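Local coordinates for protein botulinum neurotoxin type G (Clostridium botulinum, PDB 3MPP) that targets the toxin to the host cell surface through its receptor-binding domain, so that the translocation domain can deliver the protease light chain into the cytosol, at residues Glu330-Ala338 against Asn395-Tyr403; Thr373-Lys381 against Arg415-Ile423. The protein carries 4 engineered substitutions. All blocks are in the same frame, centred on the assembly; numbering follows the deposited sequence.

Contact 1 (Glu330-Ala338 against Asn395-Tyr403)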
loop_
_atom_site.group_PDB
_atom_site.type_symbol
_atom_site.label_atom_id
_atom_site.label_comp_id
_atom_site.label_asym_id
_atom_site.label_seq_id
_atom_site.Cartn_x
_atom_site.Cartn_y
_atom_site.Cartn_z
ATOM N N GLU A 330 -9.174 -7.745 -34.554
ATOM C CA GLU A 330 -7.736 -7.640 -34.280
ATOM C C GLU A 330 -7.392 -8.214 -32.912
ATOM O O GLU A 330 -8.253 -8.288 -32.035
ATOM C CB GLU A 330 -7.269 -6.183 -34.346
ATOM C CG GLU A 330 -7.581 -5.497 -35.664
ATOM C CD GLU A 330 -7.108 -6.311 -36.855
ATOM O OE1 GLU A 330 -5.937 -6.751 -36.850
ATOM O OE2 GLU A 330 -7.908 -6.513 -37.796
ATOM N N ILE A 331 -6.127 -8.604 -32.743
ATOM C CA ILE A 331 -5.598 -9.064 -31.469
ATOM C C ILE A 331 -5.748 -7.977 -30.404
ATOM O O ILE A 331 -6.204 -8.238 -29.281
ATOM C CB ILE A 331 -4.088 -9.441 -31.602
ATOM C CG1 ILE A 331 -3.916 -10.691 -32.464
ATOM C CG2 ILE A 331 -3.460 -9.667 -30.255
ATOM C CD1 ILE A 331 -2.501 -10.903 -32.928
ATOM N N GLN A 332 -5.353 -6.759 -30.756
ATOM C CA GLN A 332 -5.427 -5.637 -29.819
ATOM C C GLN A 332 -6.205 -4.485 -30.445
ATOM O O GLN A 332 -6.153 -4.260 -31.663
ATOM C CB GLN A 332 -4.017 -5.164 -29.428
ATOM C CG GLN A 332 -3.155 -4.778 -30.641
ATOM C CD GLN A 332 -1.823 -4.170 -30.237
ATOM O OE1 GLN A 332 -1.374 -4.319 -29.099
ATOM N NE2 GLN A 332 -1.182 -3.482 -31.169
ATOM N N THR A 333 -6.946 -3.756 -29.624
ATOM C CA THR A 333 -7.670 -2.594 -30.124
ATOM C C THR A 333 -7.563 -1.457 -29.127
ATOM O O THR A 333 -7.533 -1.679 -27.910
ATOM C CB THR A 333 -9.159 -2.913 -30.396
ATOM O OG1 THR A 333 -9.258 -4.068 -31.235
ATOM C CG2 THR A 333 -9.854 -1.740 -31.066
ATOM N N GLN A 334 -7.483 -0.242 -29.653
ATOM C CA GLN A 334 -7.426 0.951 -28.818
ATOM C C GLN A 334 -8.752 1.107 -28.102
ATOM O O GLN A 334 -9.809 0.883 -28.697
ATOM C CB GLN A 334 -7.124 2.176 -29.690
ATOM C CG GLN A 334 -5.664 2.229 -30.126
ATOM C CD GLN A 334 -5.493 2.635 -31.582
ATOM O OE1 GLN A 334 -6.209 2.166 -32.455
ATOM N NE2 GLN A 334 -4.529 3.501 -31.839
ATOM N N LEU A 335 -8.705 1.453 -26.816
ATOM C CA LEU A 335 -9.940 1.731 -26.076
ATOM C C LEU A 335 -10.505 3.062 -26.542
ATOM O O LEU A 335 -9.747 3.980 -26.865
ATOM C CB LEU A 335 -9.683 1.763 -24.553
ATOM C CG LEU A 335 -9.345 0.385 -23.974
ATOM C CD1 LEU A 335 -8.960 0.456 -22.491
ATOM C CD2 LEU A 335 -10.546 -0.555 -24.185
ATOM N N PHE A 336 -11.835 3.151 -26.570
ATOM C CA PHE A 336 -12.568 4.314 -27.070
ATOM C C PHE A 336 -13.035 5.138 -25.875
ATOM O O PHE A 336 -13.862 4.680 -25.095
ATOM C CB PHE A 336 -13.767 3.812 -27.891
ATOM C CG PHE A 336 -14.679 4.908 -28.442
ATOM C CD1 PHE A 336 -14.160 6.023 -29.105
ATOM C CD2 PHE A 336 -16.061 4.779 -28.345
ATOM C CE1 PHE A 336 -15.011 7.012 -29.623
ATOM C CE2 PHE A 336 -16.926 5.761 -28.869
ATOM C CZ PHE A 336 -16.402 6.872 -29.507
ATOM N N LEU A 337 -12.477 6.335 -25.696
ATOM C CA LEU A 337 -12.833 7.150 -24.533
ATOM C C LEU A 337 -13.819 8.175 -25.062
ATOM O O LEU A 337 -13.437 9.032 -25.866
ATOM C CB LEU A 337 -11.584 7.822 -23.909
ATOM C CG LEU A 337 -10.390 6.903 -23.632
ATOM C CD1 LEU A 337 -9.206 7.642 -22.956
ATOM C CD2 LEU A 337 -10.825 5.690 -22.807
ATOM N N ALA A 338 -15.087 8.062 -24.656
ATOM C CA ALA A 338 -16.170 8.824 -25.311
ATOM C C ALA A 338 -17.318 9.250 -24.383
ATOM O O ALA A 338 -17.516 8.671 -23.311
ATOM C CB ALA A 338 -16.727 8.003 -26.470
ATOM N N ASN A 395 2.170 4.281 -28.301
ATOM C CA ASN A 395 1.647 3.343 -27.317
ATOM C C ASN A 395 0.303 3.847 -26.805
ATOM O O ASN A 395 0.193 4.997 -26.400
ATOM C CB ASN A 395 2.655 3.164 -26.169
ATOM C CG ASN A 395 3.924 2.473 -26.626
ATOM O OD1 ASN A 395 3.886 1.679 -27.568
ATOM N ND2 ASN A 395 5.046 2.765 -25.979
ATOM N N TYR A 396 -0.712 2.987 -26.840
ATOM C CA TYR A 396 -2.077 3.392 -26.505
ATOM C C TYR A 396 -2.688 2.502 -25.433
ATOM O O TYR A 396 -2.399 1.306 -25.378
ATOM C CB TYR A 396 -2.978 3.331 -27.742
ATOM C CG TYR A 396 -2.686 4.404 -28.755
ATOM C CD1 TYR A 396 -3.297 5.648 -28.670
ATOM C CD2 TYR A 396 -1.796 4.178 -29.796
ATOM C CE1 TYR A 396 -3.035 6.641 -29.597
ATOM C CE2 TYR A 396 -1.532 5.164 -30.736
ATOM C CZ TYR A 396 -2.152 6.393 -30.624
ATOM O OH TYR A 396 -1.890 7.379 -31.543
ATOM N N PHE A 397 -3.514 3.117 -24.586
ATOM C CA PHE A 397 -4.435 2.429 -23.677
ATOM C C PHE A 397 -5.306 1.531 -24.556
ATOM O O PHE A 397 -6.023 2.024 -25.419
ATOM C CB PHE A 397 -5.287 3.516 -22.997
ATOM C CG PHE A 397 -6.121 3.047 -21.809
ATOM C CD1 PHE A 397 -5.709 2.002 -20.987
ATOM C CD2 PHE A 397 -7.304 3.728 -21.488
ATOM C CE1 PHE A 397 -6.488 1.613 -19.878
ATOM C CE2 PHE A 397 -8.079 3.353 -20.388
ATOM C CZ PHE A 397 -7.664 2.301 -19.578
ATOM N N CYS A 398 -5.229 0.213 -24.364
ATOM C CA CYS A 398 -5.904 -0.702 -25.273
ATOM C C CYS A 398 -6.476 -1.890 -24.517
ATOM O O CYS A 398 -6.254 -2.039 -23.319
ATOM C CB CYS A 398 -4.918 -1.220 -26.340
ATOM S SG CYS A 398 -3.693 -2.375 -25.673
ATOM N N ILE A 399 -7.221 -2.724 -25.232
ATOM C CA ILE A 399 -7.595 -4.045 -24.738
ATOM C C ILE A 399 -6.965 -5.064 -25.683
ATOM O O ILE A 399 -6.965 -4.847 -26.903
ATOM C CB ILE A 399 -9.138 -4.208 -24.643
ATOM C CG1 ILE A 399 -9.510 -5.576 -24.048
ATOM C CG2 ILE A 399 -9.803 -3.996 -25.998
ATOM C CD1 ILE A 399 -10.971 -5.679 -23.569
ATOM N N SER A 400 -6.394 -6.145 -25.138
ATOM C CA SER A 400 -5.711 -7.131 -25.976
ATOM C C SER A 400 -5.897 -8.579 -25.512
ATOM O O SER A 400 -5.862 -8.866 -24.318
ATOM C CB SER A 400 -4.219 -6.799 -26.055
ATOM O OG SER A 400 -3.543 -7.727 -26.871
ATOM N N GLN A 401 -6.118 -9.478 -26.468
ATOM C CA GLN A 401 -6.126 -10.912 -26.210
ATOM C C GLN A 401 -4.726 -11.454 -25.892
ATOM O O GLN A 401 -4.592 -12.578 -25.422
ATOM C CB GLN A 401 -6.656 -11.663 -27.441
ATOM C CG GLN A 401 -7.938 -11.114 -28.016
ATOM C CD GLN A 401 -9.177 -11.681 -27.353
ATOM O OE1 GLN A 401 -10.172 -11.971 -28.021
ATOM N NE2 GLN A 401 -9.128 -11.840 -26.035
ATOM N N TRP A 402 -3.687 -10.671 -26.182
ATOM C CA TRP A 402 -2.305 -11.089 -25.918
ATOM C C TRP A 402 -2.101 -11.415 -24.440
ATOM O O TRP A 402 -1.362 -12.339 -24.085
ATOM C CB TRP A 402 -1.343 -9.983 -26.362
ATOM C CG TRP A 402 0.031 -10.006 -25.732
ATOM C CD1 TRP A 402 0.517 -9.127 -24.810
ATOM C CD2 TRP A 402 1.096 -10.941 -25.991
ATOM N NE1 TRP A 402 1.808 -9.453 -24.475
ATOM C CE2 TRP A 402 2.186 -10.563 -25.186
ATOM C CE3 TRP A 402 1.231 -12.053 -26.829
ATOM C CZ2 TRP A 402 3.398 -11.260 -25.191
ATOM C CZ3 TRP A 402 2.438 -12.749 -26.824
ATOM C CH2 TRP A 402 3.501 -12.345 -26.022
ATOM N N TYR A 403 -2.779 -10.659 -23.586
ATOM C CA TYR A 403 -2.628 -10.803 -22.137
ATOM C C TYR A 403 -3.291 -12.060 -21.567
ATOM O O TYR A 403 -3.026 -12.438 -20.428
ATOM C CB TYR A 403 -3.161 -9.566 -21.428
ATOM C CG TYR A 403 -2.409 -8.286 -21.760
ATOM C CD1 TYR A 403 -1.052 -8.137 -21.447
ATOM C CD2 TYR A 403 -3.068 -7.218 -22.365
ATOM C CE1 TYR A 403 -0.383 -6.950 -21.738
ATOM C CE2 TYR A 403 -2.411 -6.047 -22.665
ATOM C CZ TYR A 403 -1.080 -5.908 -22.341
ATOM O OH TYR A 403 -0.464 -4.723 -22.642
HETATM O O HOH W 1 -1.010 -6.575 -27.523
HETATM O O HOH W 2 -7.246 4.419 -25.977
#

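Contact 2 (Thr373-Lys381 against Arg415-Ile423)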
loop_
_atom_site.group_PDB
_atom_site.type_symbol
_atom_site.label_atom_id
_atom_site.label_comp_id
_atom_site.label_asym_id
_atom_site.label_seq_id
_atom_site.Cartn_x
_atom_site.Cartn_y
_atom_site.Cartn_z
ATOM N N THR A 373 -14.701 -13.272 -25.205
ATOM C CA THR A 373 -13.730 -12.566 -24.381
ATOM C C THR A 373 -12.983 -11.571 -25.263
ATOM O O THR A 373 -12.477 -11.937 -26.321
ATOM C CB THR A 373 -12.716 -13.546 -23.735
ATOM O OG1 THR A 373 -13.417 -14.555 -22.996
ATOM C CG2 THR A 373 -11.771 -12.804 -22.798
ATOM N N PHE A 374 -12.921 -10.313 -24.842
ATOM C CA PHE A 374 -12.257 -9.290 -25.649
ATOM C C PHE A 374 -10.800 -9.055 -25.243
ATOM O O PHE A 374 -10.039 -8.432 -25.977
ATOM C CB PHE A 374 -13.068 -7.984 -25.661
ATOM C CG PHE A 374 -14.446 -8.147 -26.233
ATOM C CD1 PHE A 374 -14.623 -8.394 -27.585
ATOM C CD2 PHE A 374 -15.561 -8.084 -25.418
ATOM C CE1 PHE A 374 -15.886 -8.569 -28.113
ATOM C CE2 PHE A 374 -16.832 -8.254 -25.945
ATOM C CZ PHE A 374 -16.992 -8.496 -27.295
ATOM N N GLY A 375 -10.419 -9.566 -24.075
ATOM C CA GLY A 375 -9.059 -9.430 -23.586
ATOM C C GLY A 375 -8.955 -8.631 -22.296
ATOM O O GLY A 375 -9.966 -8.358 -21.653
ATOM N N LEU A 376 -7.725 -8.281 -21.921
ATOM C CA LEU A 376 -7.467 -7.458 -20.743
ATOM C C LEU A 376 -7.010 -6.065 -21.185
ATOM O O LEU A 376 -6.424 -5.913 -22.272
ATOM C CB LEU A 376 -6.380 -8.117 -19.868
ATOM C CG LEU A 376 -6.702 -9.510 -19.305
ATOM C CD1 LEU A 376 -5.537 -10.028 -18.380
ATOM C CD2 LEU A 376 -8.014 -9.445 -18.556
ATOM N N PHE A 377 -7.295 -5.050 -20.368
ATOM C CA PHE A 377 -6.750 -3.710 -20.596
ATOM C C PHE A 377 -5.237 -3.733 -20.429
ATOM O O PHE A 377 -4.696 -4.395 -19.530
ATOM C CB PHE A 377 -7.306 -2.694 -19.585
ATOM C CG PHE A 377 -8.715 -2.246 -19.856
ATOM C CD1 PHE A 377 -9.599 -3.029 -20.603
ATOM C CD2 PHE A 377 -9.179 -1.054 -19.306
ATOM C CE1 PHE A 377 -10.899 -2.598 -20.845
ATOM C CE2 PHE A 377 -10.483 -0.626 -19.538
ATOM C CZ PHE A 377 -11.341 -1.391 -20.306
ATOM N N GLY A 378 -4.555 -2.963 -21.266
ATOM C CA GLY A 378 -3.108 -2.878 -21.230
ATOM C C GLY A 378 -2.651 -1.671 -22.017
ATOM O O GLY A 378 -3.409 -0.698 -22.205
ATOM N N ILE A 379 -1.414 -1.732 -22.475
ATOM C CA ILE A 379 -0.832 -0.675 -23.289
ATOM C C ILE A 379 -0.187 -1.361 -24.484
ATOM O O ILE A 379 0.599 -2.314 -24.320
ATOM C CB ILE A 379 0.206 0.138 -22.498
ATOM C CG1 ILE A 379 -0.446 0.780 -21.272
ATOM C CG2 ILE A 379 0.833 1.242 -23.372
ATOM C CD1 ILE A 379 0.539 1.528 -20.362
ATOM N N GLY A 380 -0.550 -0.921 -25.685
ATOM C CA GLY A 380 -0.067 -1.588 -26.878
ATOM C C GLY A 380 0.500 -0.637 -27.911
ATOM O O GLY A 380 0.173 0.543 -27.929
ATOM N N LYS A 381 1.349 -1.164 -28.785
ATOM C CA LYS A 381 1.951 -0.376 -29.857
ATOM C C LYS A 381 1.046 -0.409 -31.075
ATOM O O LYS A 381 0.707 -1.480 -31.541
ATOM C CB LYS A 381 3.307 -0.970 -30.247
ATOM C CG LYS A 381 4.469 -0.508 -29.409
ATOM C CD LYS A 381 5.724 -1.307 -29.737
ATOM C CE LYS A 381 6.953 -0.427 -29.651
ATOM N NZ LYS A 381 6.733 0.710 -28.709
ATOM N N ARG A 415 5.021 -10.600 -18.026
ATOM C CA ARG A 415 4.143 -9.757 -18.849
ATOM C C ARG A 415 3.270 -8.898 -17.929
ATOM O O ARG A 415 2.218 -9.339 -17.458
ATOM C CB ARG A 415 3.289 -10.657 -19.765
ATOM C CG ARG A 415 2.230 -9.952 -20.635
ATOM C CD ARG A 415 1.303 -10.991 -21.325
ATOM N NE ARG A 415 0.541 -11.765 -20.334
ATOM C CZ ARG A 415 0.038 -12.979 -20.552
ATOM N NH1 ARG A 415 0.206 -13.561 -21.727
ATOM N NH2 ARG A 415 -0.632 -13.618 -19.593
ATOM N N LEU A 416 3.715 -7.675 -17.669
ATOM C CA LEU A 416 3.160 -6.867 -16.581
ATOM C C LEU A 416 2.314 -5.695 -17.075
ATOM O O LEU A 416 1.717 -4.994 -16.270
ATOM C CB LEU A 416 4.292 -6.341 -15.677
ATOM C CG LEU A 416 5.228 -7.401 -15.077
ATOM C CD1 LEU A 416 6.375 -6.760 -14.280
ATOM C CD2 LEU A 416 4.440 -8.411 -14.213
ATOM N N GLY A 417 2.273 -5.485 -18.391
ATOM C CA GLY A 417 1.502 -4.383 -18.964
ATOM C C GLY A 417 -0.014 -4.379 -18.733
ATOM O O GLY A 417 -0.684 -3.378 -18.992
ATOM N N CYS A 418 -0.570 -5.502 -18.291
ATOM C CA CYS A 418 -1.999 -5.564 -17.999
ATOM C C CYS A 418 -2.255 -5.443 -16.507
ATOM O O CYS A 418 -3.357 -5.722 -16.046
ATOM C CB CYS A 418 -2.617 -6.883 -18.494
ATOM S SG CYS A 418 -1.693 -8.371 -17.988
ATOM N N ASN A 419 -1.252 -5.016 -15.754
ATOM C CA ASN A 419 -1.448 -4.874 -14.306
ATOM C C ASN A 419 -1.519 -3.410 -13.945
ATOM O O ASN A 419 -0.601 -2.654 -14.251
ATOM C CB ASN A 419 -0.323 -5.556 -13.529
ATOM C CG ASN A 419 -0.241 -7.032 -13.824
ATOM O OD1 ASN A 419 -1.266 -7.682 -14.019
ATOM N ND2 ASN A 419 0.977 -7.571 -13.866
ATOM N N TRP A 420 -2.602 -3.031 -13.269
ATOM C CA TRP A 420 -2.881 -1.635 -12.974
ATOM C C TRP A 420 -3.048 -1.390 -11.488
ATOM O O TRP A 420 -3.412 -2.306 -10.737
ATOM C CB TRP A 420 -4.189 -1.228 -13.668
ATOM C CG TRP A 420 -4.189 -1.413 -15.183
ATOM C CD1 TRP A 420 -4.637 -2.508 -15.881
ATOM C CD2 TRP A 420 -3.729 -0.467 -16.174
ATOM N NE1 TRP A 420 -4.476 -2.298 -17.247
ATOM C CE2 TRP A 420 -3.933 -1.058 -17.450
ATOM C CE3 TRP A 420 -3.166 0.811 -16.108
ATOM C CZ2 TRP A 420 -3.598 -0.404 -18.645
ATOM C CZ3 TRP A 420 -2.833 1.461 -17.301
ATOM C CH2 TRP A 420 -3.040 0.842 -18.549
ATOM N N GLN A 421 -2.789 -0.152 -11.072
ATOM C CA GLN A 421 -3.189 0.297 -9.743
ATOM C C GLN A 421 -3.911 1.628 -9.846
ATOM O O GLN A 421 -3.631 2.442 -10.735
ATOM C CB GLN A 421 -1.970 0.422 -8.820
ATOM C CG GLN A 421 -1.227 -0.912 -8.614
ATOM C CD GLN A 421 -0.054 -0.777 -7.671
ATOM O OE1 GLN A 421 -0.114 -0.030 -6.695
ATOM N NE2 GLN A 421 1.020 -1.512 -7.951
ATOM N N PHE A 422 -4.850 1.835 -8.937
ATOM C CA PHE A 422 -5.629 3.060 -8.894
ATOM C C PHE A 422 -5.106 3.978 -7.778
ATOM O O PHE A 422 -4.962 3.552 -6.623
ATOM C CB PHE A 422 -7.102 2.721 -8.667
ATOM C CG PHE A 422 -7.766 2.033 -9.863
ATOM C CD1 PHE A 422 -8.370 2.780 -10.874
ATOM C CD2 PHE A 422 -7.781 0.649 -9.971
ATOM C CE1 PHE A 422 -8.982 2.162 -11.967
ATOM C CE2 PHE A 422 -8.399 0.012 -11.069
ATOM C CZ PHE A 422 -8.994 0.776 -12.066
ATOM N N ILE A 423 -4.846 5.235 -8.120
ATOM C CA ILE A 423 -4.229 6.181 -7.183
ATOM C C ILE A 423 -5.189 7.320 -6.810
ATOM O O ILE A 423 -5.442 8.208 -7.614
ATOM C CB ILE A 423 -2.943 6.821 -7.785
ATOM C CG1 ILE A 423 -2.047 5.766 -8.434
ATOM C CG2 ILE A 423 -2.174 7.581 -6.709
ATOM C CD1 ILE A 423 -0.702 6.361 -8.959
HETATM O O HOH W 3 -5.784 -5.530 -17.322
#

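Contact 1 (Glu330-Ala338 against Asn395-Tyr403)
T333 and I399 face each other as an antiparallel hydrogen-bonded pair, with T333 N to I399 O and I399 N to T333 O both 2.9 Å. L335 N continues the pairing to F397 O, and at the other end Q401 N bonds to I331 O at 3.1 Å. Beyond L335 N the strands part, and a water donates to both L335 O and F397 O. A second water joins Q332 OE1 to S400 OG, while Q332 NE2 reaches past strand 394-400 to bond K381 O on strand 373-382. On the I399 side of the pairing, L335 CD1 sits over the centre of the F397 ring, a CH-pi contact 3.5 Å from the centroid; L335 CD2 reaches I399 CB, and L337 CD2 comes to the edge of the same ring. Q334 bends at chi2 (138°), which carries its amide over a face of Y396. There Q334 NE2 lies 3.5 Å from Y396 CD2, and the amide stands steeply on the ring, their planes 81° apart. S400 OG, anti to its own N (chi1 -179°), accepts from W402 N at 3.0 Å. This ST turn ends the strand and starts the inferred ganglioside-binding motif, S400 to Y403, on the beta-trefoil subdomain of the toxin's receptor-binding domain.

Contact 2 (Thr373-Lys381 against Arg415-Ile423)
W420 points the edge of its indole at strand 373-381 in the interior of the beta-trefoil subdomain, where I379 CG1 approaches the six-membered ring obliquely, 3.8 Å from CH2. F377 adds its CB beside the pyrrole side of the indole, 3.7 Å from NE1. L376 CB touches C418 CB on the type I turn from L416 to N419, which N419 N closes by bonding to L416 O. Further out the backbones come together at G378, whose CA lies 3.3 Å from G417 O and makes a CA-H...O contact; C418 CA returns one to F377 O. G417 O also accepts from N244 ND2 on strand 239-244. With CG set beside the backbone N (chi1 -58°), W420 directs its NE1 edge at F377 O. That bond is 3.1 Å long and straight at the hydrogen (165°), and the oxygen lies close to the indole plane, yet NE1 stands above the carbonyl plane and so misses the lone-pair directions. The same oxygen has a second donor: a water 2.7 Å from F377 O also donates to C418 O, bridging strand and turn.

How the contacts relate
Contacts 1 and 2 have centres about 9 Å apart in the C-terminal receptor-binding subdomain and share one antiparallel sheet, in which strand 394-400 lies between strands 332-339 and 373-382. Their segments alternate along the chain: 330-338, 373-381, 395-403, then 415-423. Direct bonds join them, with Y396 N to G380 O and Y403 OH to I379 N linking strand 373-381 to segment 395-403. The ring of F397 in contact 1 meets those of F377 and W420 in contact 2, so the two share an aromatic core. The inferred ganglioside-binding motif of contact 1 thus begins at the end of a strand that is flanked in the sheet by strand 373-382 of contact 2, whose C418 side chain lies about 7 Å from that of W402.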